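N-acetyl-beta-D glucosaminidase (Rhizomucor miehei CAU432, PDB 4ZM6) probably hydrolyses terminal N-acetylhexosamine residues as a family 3 glycoside hydrolase and carries a GCN5-related glucosamine N-acetyltransferase region that binds acetyl-CoA. Local coordinates at residues Val55-Thr59 with Thr124-Asn128; Ser92-Leu96 with Ala117-Glu121. All coordinates share one frame; numbering follows the deposited sequence.

Interaction 1 of 2, residues Val55-Thr59 with Thr124-Asn128; sequences VQKLT and TLGMN
Thr124, in the last turn of helix 108-125, meets Gln56 of helix 52-68 through its backbone carbonyl: the extended Gln56 chain runs alongside, its NE2 3.7 Å from Thr124 O, a contact too long for a hydrogen bond. The Thr124 hydroxyl is engaged instead with Glu121 O, one turn back in its own helix. Leu125 follows and makes the largest single contribution. Its CB lies 4.1 Å from Val55 CG1, the two side chains crossing obliquely, while its CD2 branch rests on Gln56 CG. Its carbonyl oxygen lies 2.8 Å from Thr59 OG1. The first torsion of Thr59 (chi1 50°) sets that hydroxyl between its own backbone N and carbonyl carbon, close over the preceding turn, where Val55 O at 2.9 Å and Gln56 O at 3.0 Å compete with Leu125 O for the one proton. At Gly126 the chain leaves the helix with positive phi (108°), and its CA passes 3.8 Å from Thr59 CG2. Met127 then turns its methyl CE back to Val55 CG1, 4.2 Å away, its thioether chain also reaching Val79 of strand 76-79. Asn128 moves on to pair with Ile77 of that strand, so the contact sits where a helix of the TIM-barrel-like domain gives way to the next parallel strand. Chemically, the Thr59 hydroxyl has three carbonyl oxygens in reach for one proton, so the polar link between the helices is at best shared with bonds inside helix 52-68, beside the apolar contacts of Val55 with Leu125 and Met127.

Interaction 2 of 2, residues Ser92-Leu96 with Ala117-Glu121; sequences SGTYL and AISKE
Glu121 lays its carboxylate against the backbone of Gly93 and Thr94, gripping the loop with both oxygens. OE1 accepts the amide of Thr94 N at 3.1 Å with an N-H...O angle of 152°, and OE2 takes the hydroxyl of Thr94 OG1 at 2.8 Å. Each oxygen uses its syn lone pair, so amide and hydroxyl of one residue share the two arms of one carboxylate. The Thr94 side chain makes this possible by placing OG1 beside its own backbone N (chi1 -51°), and it meets the extended Glu121 chain at about a right angle. Gly93 CA lies beside Glu121 OE1. Further along the loop, Leu96 points its CD1 at helix 108-125, 3.9 Å from Ala117 CB. The same methyl lies 3.9 Å from Ile118 CG1, and the leucine and isoleucine chains run antiparallel alongside one another. Ile118 CD1 also lies 4.2 Å from Thr94 O. His360 ND1, on helix 357-368, is also hydrogen-bonded to Glu121 OE2, and the histidine touches Thr94 and Ala117, bringing a third element of the fold to the site. Held by this buried acid, the loop after strand 76-79 is fixed to the helix by polar bonds at one end and an apolar patch at the other; the two hydrogen bonds given by Thr94 would probably favour the ionised form of the carboxylate.

How the interactions relate
Both interactions use helix 108-125, and their centres lie 13 Å apart. Interaction 2 takes a more N-terminal part of the helix, 117-121, and interaction 1 takes its last residues and the turn that follows, 124-128, leading into strand 129-130. Along the chain the order is 55-59, 92-96, 117-121, 124-128, so the shorter closure of interaction 2 falls within the longer one of interaction 1. All four segments belong to the family 3 N-terminal region, of the TIM-barrel clan, whose parallel sheet includes strands 76-79 and 129-130. Together they fasten one helix to the neighbouring helix 52-68 at its end and, further back, to the loop following strand 76-79.

Interaction 1 of 2, residues Val55-Thr59 with Thr124-Asn128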
ATOM      1  N   VAL A  55      -0.264  40.718  21.186  1.00 98.14           N
ATOM      2  CA  VAL A  55       0.364  39.925  20.134  1.00 95.93           C
ATOM      3  C   VAL A  55       0.130  40.544  18.758  1.00 91.52           C
ATOM      4  O   VAL A  55       1.047  40.592  17.942  1.00 89.56           O
ATOM      5  CB  VAL A  55      -0.133  38.463  20.144  1.00 97.23           C
ATOM      6  CG1 VAL A  55       0.598  37.648  19.082  1.00 97.35           C
ATOM      7  CG2 VAL A  55       0.059  37.844  21.525  1.00 97.76           C
ATOM      8  N   GLN A  56      -1.091  41.010  18.500  1.00 89.75           N
ATOM      9  CA  GLN A  56      -1.391  41.710  17.246  1.00 91.72           C
ATOM     10  C   GLN A  56      -0.498  42.929  17.079  1.00 95.21           C
ATOM     11  O   GLN A  56      -0.009  43.203  15.982  1.00 92.58           O
ATOM     12  CB  GLN A  56      -2.850  42.159  17.195  1.00 94.43           C
ATOM     13  CG  GLN A  56      -3.844  41.053  16.876  1.00 94.27           C
ATOM     14  CD  GLN A  56      -5.179  41.581  16.373  1.00 93.27           C
ATOM     15  OE1 GLN A  56      -5.293  42.737  15.966  1.00 92.70           O
ATOM     16  NE2 GLN A  56      -6.193  40.727  16.391  1.00 94.12           N
ATOM     17  N   LYS A  57      -0.306  43.660  18.177  1.00 99.15           N
ATOM     18  CA  LYS A  57       0.603  44.799  18.204  1.00101.07           C
ATOM     19  C   LYS A  57       2.034  44.342  17.936  1.00100.70           C
ATOM     20  O   LYS A  57       2.709  44.884  17.058  1.00100.04           O
ATOM     21  CB  LYS A  57       0.531  45.506  19.559  1.00103.42           C
ATOM     22  CG  LYS A  57       1.303  46.816  19.621  1.00104.93           C
ATOM     23  CD  LYS A  57       1.279  47.408  21.021  1.00105.28           C
ATOM     24  CE  LYS A  57       1.942  48.774  21.051  1.00106.05           C
ATOM     25  NZ  LYS A  57       1.607  49.520  22.294  1.00106.47           N
ATOM     26  N   LEU A  58       2.476  43.340  18.697  1.00 98.81           N
ATOM     27  CA  LEU A  58       3.828  42.785  18.582  1.00 97.93           C
ATOM     28  C   LEU A  58       4.157  42.341  17.158  1.00 98.52           C
ATOM     29  O   LEU A  58       5.207  42.700  16.623  1.00 97.28           O
ATOM     30  CB  LEU A  58       4.007  41.610  19.556  1.00 98.27           C
ATOM     31  CG  LEU A  58       5.299  40.783  19.483  1.00 99.80           C
ATOM     32  CD1 LEU A  58       6.537  41.667  19.474  1.00100.29           C
ATOM     33  CD2 LEU A  58       5.365  39.790  20.637  1.00 97.74           C
ATOM     34  N   THR A  59       3.262  41.565  16.548  1.00 99.70           N
ATOM     35  CA  THR A  59       3.471  41.082  15.179  1.00100.81           C
ATOM     36  C   THR A  59       3.507  42.233  14.182  1.00 99.38           C
ATOM     37  O   THR A  59       4.337  42.245  13.273  1.00 91.45           O
ATOM     38  CB  THR A  59       2.379  40.081  14.747  1.00101.74           C
ATOM     39  OG1 THR A  59       1.084  40.628  15.028  1.00102.41           O
ATOM     40  CG2 THR A  59       2.549  38.752  15.479  1.00100.79           C
ATOM     41  N   THR A 124      -4.939  35.612  12.459  1.00 69.20           N
ATOM     42  CA  THR A 124      -5.474  36.901  12.892  1.00 71.08           C
ATOM     43  C   THR A 124      -4.492  37.608  13.833  1.00 73.15           C
ATOM     44  O   THR A 124      -4.365  38.833  13.794  1.00 72.49           O
ATOM     45  CB  THR A 124      -6.842  36.761  13.588  1.00 71.63           C
ATOM     46  OG1 THR A 124      -6.705  35.940  14.750  1.00 75.33           O
ATOM     47  CG2 THR A 124      -7.878  36.152  12.650  1.00 70.24           C
ATOM     48  N   LEU A 125      -3.792  36.832  14.662  1.00 74.70           N
ATOM     49  CA  LEU A 125      -2.792  37.378  15.588  1.00 74.53           C
ATOM     50  C   LEU A 125      -1.472  37.762  14.908  1.00 74.79           C
ATOM     51  O   LEU A 125      -0.645  38.443  15.512  1.00 76.37           O
ATOM     52  CB  LEU A 125      -2.506  36.383  16.717  1.00 75.70           C
ATOM     53  CG  LEU A 125      -3.689  35.961  17.597  1.00 78.26           C
ATOM     54  CD1 LEU A 125      -3.238  34.973  18.664  1.00 77.48           C
ATOM     55  CD2 LEU A 125      -4.365  37.166  18.235  1.00 80.18           C
ATOM     56  N   GLY A 126      -1.266  37.316  13.669  1.00 73.78           N
ATOM     57  CA  GLY A 126      -0.050  37.628  12.924  1.00 72.74           C
ATOM     58  C   GLY A 126       0.902  36.456  12.757  1.00 74.25           C
ATOM     59  O   GLY A 126       1.924  36.595  12.079  1.00 75.39           O
ATOM     60  N   MET A 127       0.593  35.311  13.375  1.00 74.31           N
ATOM     61  CA  MET A 127       1.353  34.077  13.126  1.00 76.11           C
ATOM     62  C   MET A 127       0.991  33.505  11.774  1.00 72.38           C
ATOM     63  O   MET A 127      -0.186  33.330  11.465  1.00 74.36           O
ATOM     64  CB  MET A 127       1.097  33.000  14.183  1.00 80.65           C
ATOM     65  CG  MET A 127       2.131  32.972  15.284  1.00 84.31           C
ATOM     66  SD  MET A 127       1.894  34.372  16.378  1.00 89.59           S
ATOM     67  CE  MET A 127       0.510  33.799  17.361  1.00 89.58           C
ATOM     68  N   ASN A 128       2.012  33.187  10.992  1.00 67.80           N
ATOM     69  CA  ASN A 128       1.830  32.690   9.638  1.00 66.13           C
ATOM     70  C   ASN A 128       2.758  31.513   9.327  1.00 63.75           C
ATOM     71  O   ASN A 128       3.145  31.298   8.178  1.00 64.12           O
ATOM     72  CB  ASN A 128       2.035  33.841   8.646  1.00 68.16           C
ATOM     73  CG  ASN A 128       3.321  34.613   8.896  1.00 69.66           C
ATOM     74  OD1 ASN A 128       4.149  34.228   9.725  1.00 70.69           O
ATOM     75  ND2 ASN A 128       3.492  35.712   8.179  1.00 70.31           N
TER

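Interaction 2 of 2, residues Ser92-Leu96 with Ala117-Glu121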
ATOM      1  N   SER A  92      -4.880  32.863  25.408  1.00 79.34           N
ATOM      2  CA  SER A  92      -5.170  33.743  24.282  1.00 78.70           C
ATOM      3  C   SER A  92      -5.988  33.014  23.212  1.00 76.54           C
ATOM      4  O   SER A  92      -6.834  33.622  22.557  1.00 79.70           O
ATOM      5  CB  SER A  92      -3.864  34.262  23.671  1.00 79.40           C
ATOM      6  OG  SER A  92      -2.948  34.655  24.677  1.00 77.91           O
ATOM      7  N   GLY A  93      -5.730  31.716  23.051  1.00 71.12           N
ATOM      8  CA  GLY A  93      -6.423  30.880  22.073  1.00 68.00           C
ATOM      9  C   GLY A  93      -7.041  29.638  22.691  1.00 66.22           C
ATOM     10  O   GLY A  93      -6.797  29.320  23.852  1.00 65.92           O
ATOM     11  N   THR A  94      -7.835  28.924  21.902  1.00 63.78           N
ATOM     12  CA  THR A  94      -8.601  27.787  22.400  1.00 62.30           C
ATOM     13  C   THR A  94      -7.725  26.562  22.662  1.00 59.62           C
ATOM     14  O   THR A  94      -6.766  26.315  21.939  1.00 60.07           O
ATOM     15  CB  THR A  94      -9.705  27.404  21.396  1.00 63.71           C
ATOM     16  OG1 THR A  94     -10.464  28.569  21.052  1.00 64.02           O
ATOM     17  CG2 THR A  94     -10.639  26.341  21.980  1.00 65.11           C
ATOM     18  N   TYR A  95      -8.059  25.813  23.710  1.00 57.25           N
ATOM     19  CA  TYR A  95      -7.493  24.481  23.927  1.00 55.69           C
ATOM     20  C   TYR A  95      -8.188  23.490  22.996  1.00 54.81           C
ATOM     21  O   TYR A  95      -9.374  23.205  23.160  1.00 55.44           O
ATOM     22  CB  TYR A  95      -7.688  24.014  25.380  1.00 56.03           C
ATOM     23  CG  TYR A  95      -6.797  24.698  26.391  1.00 55.35           C
ATOM     24  CD1 TYR A  95      -5.460  24.343  26.512  1.00 56.39           C
ATOM     25  CD2 TYR A  95      -7.291  25.691  27.233  1.00 54.20           C
ATOM     26  CE1 TYR A  95      -4.633  24.967  27.432  1.00 57.14           C
ATOM     27  CE2 TYR A  95      -6.473  26.319  28.156  1.00 55.38           C
ATOM     28  CZ  TYR A  95      -5.143  25.953  28.253  1.00 56.83           C
ATOM     29  OH  TYR A  95      -4.316  26.572  29.165  1.00 58.26           O
ATOM     30  N   LEU A  96      -7.459  22.973  22.016  1.00 53.39           N
ATOM     31  CA  LEU A  96      -7.971  21.893  21.174  1.00 52.98           C
ATOM     32  C   LEU A  96      -7.034  20.690  21.284  1.00 51.02           C
ATOM     33  O   LEU A  96      -5.840  20.856  21.546  1.00 49.89           O
ATOM     34  CB  LEU A  96      -8.107  22.351  19.719  1.00 52.91           C
ATOM     35  CG  LEU A  96      -9.107  23.488  19.483  1.00 53.03           C
ATOM     36  CD1 LEU A  96      -8.845  24.160  18.142  1.00 53.70           C
ATOM     37  CD2 LEU A  96     -10.544  22.992  19.577  1.00 52.47           C
ATOM     38  N   ALA A 117      -9.052  25.462  12.612  1.00 51.93           N
ATOM     39  CA  ALA A 117      -9.430  26.347  13.715  1.00 52.03           C
ATOM     40  C   ALA A 117      -8.229  27.080  14.319  1.00 55.22           C
ATOM     41  O   ALA A 117      -8.319  28.266  14.645  1.00 58.49           O
ATOM     42  CB  ALA A 117     -10.145  25.554  14.793  1.00 51.14           C
ATOM     43  N   ILE A 118      -7.112  26.372  14.461  1.00 55.00           N
ATOM     44  CA  ILE A 118      -5.899  26.949  15.030  1.00 53.84           C
ATOM     45  C   ILE A 118      -5.258  27.933  14.065  1.00 53.94           C
ATOM     46  O   ILE A 118      -4.827  29.005  14.478  1.00 57.02           O
ATOM     47  CB  ILE A 118      -4.887  25.848  15.437  1.00 53.25           C
ATOM     48  CG1 ILE A 118      -5.350  25.168  16.729  1.00 53.98           C
ATOM     49  CG2 ILE A 118      -3.474  26.401  15.603  1.00 52.36           C
ATOM     50  CD1 ILE A 118      -5.414  26.078  17.944  1.00 54.31           C
ATOM     51  N   SER A 119      -5.188  27.575  12.789  1.00 53.77           N
ATOM     52  CA  SER A 119      -4.555  28.452  11.799  1.00 55.51           C
ATOM     53  C   SER A 119      -5.304  29.782  11.683  1.00 56.90           C
ATOM     54  O   SER A 119      -4.687  30.834  11.534  1.00 55.93           O
ATOM     55  CB  SER A 119      -4.437  27.757  10.433  1.00 53.83           C
ATOM     56  OG  SER A 119      -5.583  26.980  10.151  1.00 53.54           O
ATOM     57  N   LYS A 120      -6.630  29.721  11.769  1.00 60.70           N
ATOM     58  CA  LYS A 120      -7.473  30.917  11.777  1.00 63.81           C
ATOM     59  C   LYS A 120      -7.055  31.840  12.922  1.00 63.82           C
ATOM     60  O   LYS A 120      -6.789  33.020  12.706  1.00 62.57           O
ATOM     61  CB  LYS A 120      -8.947  30.519  11.932  1.00 65.85           C
ATOM     62  CG  LYS A 120      -9.963  31.582  11.540  1.00 68.74           C
ATOM     63  CD  LYS A 120     -11.377  31.086  11.834  1.00 72.61           C
ATOM     64  CE  LYS A 120     -12.432  31.690  10.915  1.00 74.48           C
ATOM     65  NZ  LYS A 120     -12.775  33.097  11.265  1.00 75.73           N
ATOM     66  N   GLU A 121      -6.978  31.281  14.131  1.00 64.40           N
ATOM     67  CA  GLU A 121      -6.561  32.035  15.312  1.00 63.63           C
ATOM     68  C   GLU A 121      -5.153  32.604  15.151  1.00 63.62           C
ATOM     69  O   GLU A 121      -4.936  33.791  15.363  1.00 65.68           O
ATOM     70  CB  GLU A 121      -6.644  31.168  16.575  1.00 62.55           C
ATOM     71  CG  GLU A 121      -8.072  30.888  17.030  1.00 63.82           C
ATOM     72  CD  GLU A 121      -8.164  30.258  18.414  1.00 63.81           C
ATOM     73  OE1 GLU A 121      -7.126  30.137  19.102  1.00 61.80           O
ATOM     74  OE2 GLU A 121      -9.288  29.879  18.817  1.00 62.89           O
TER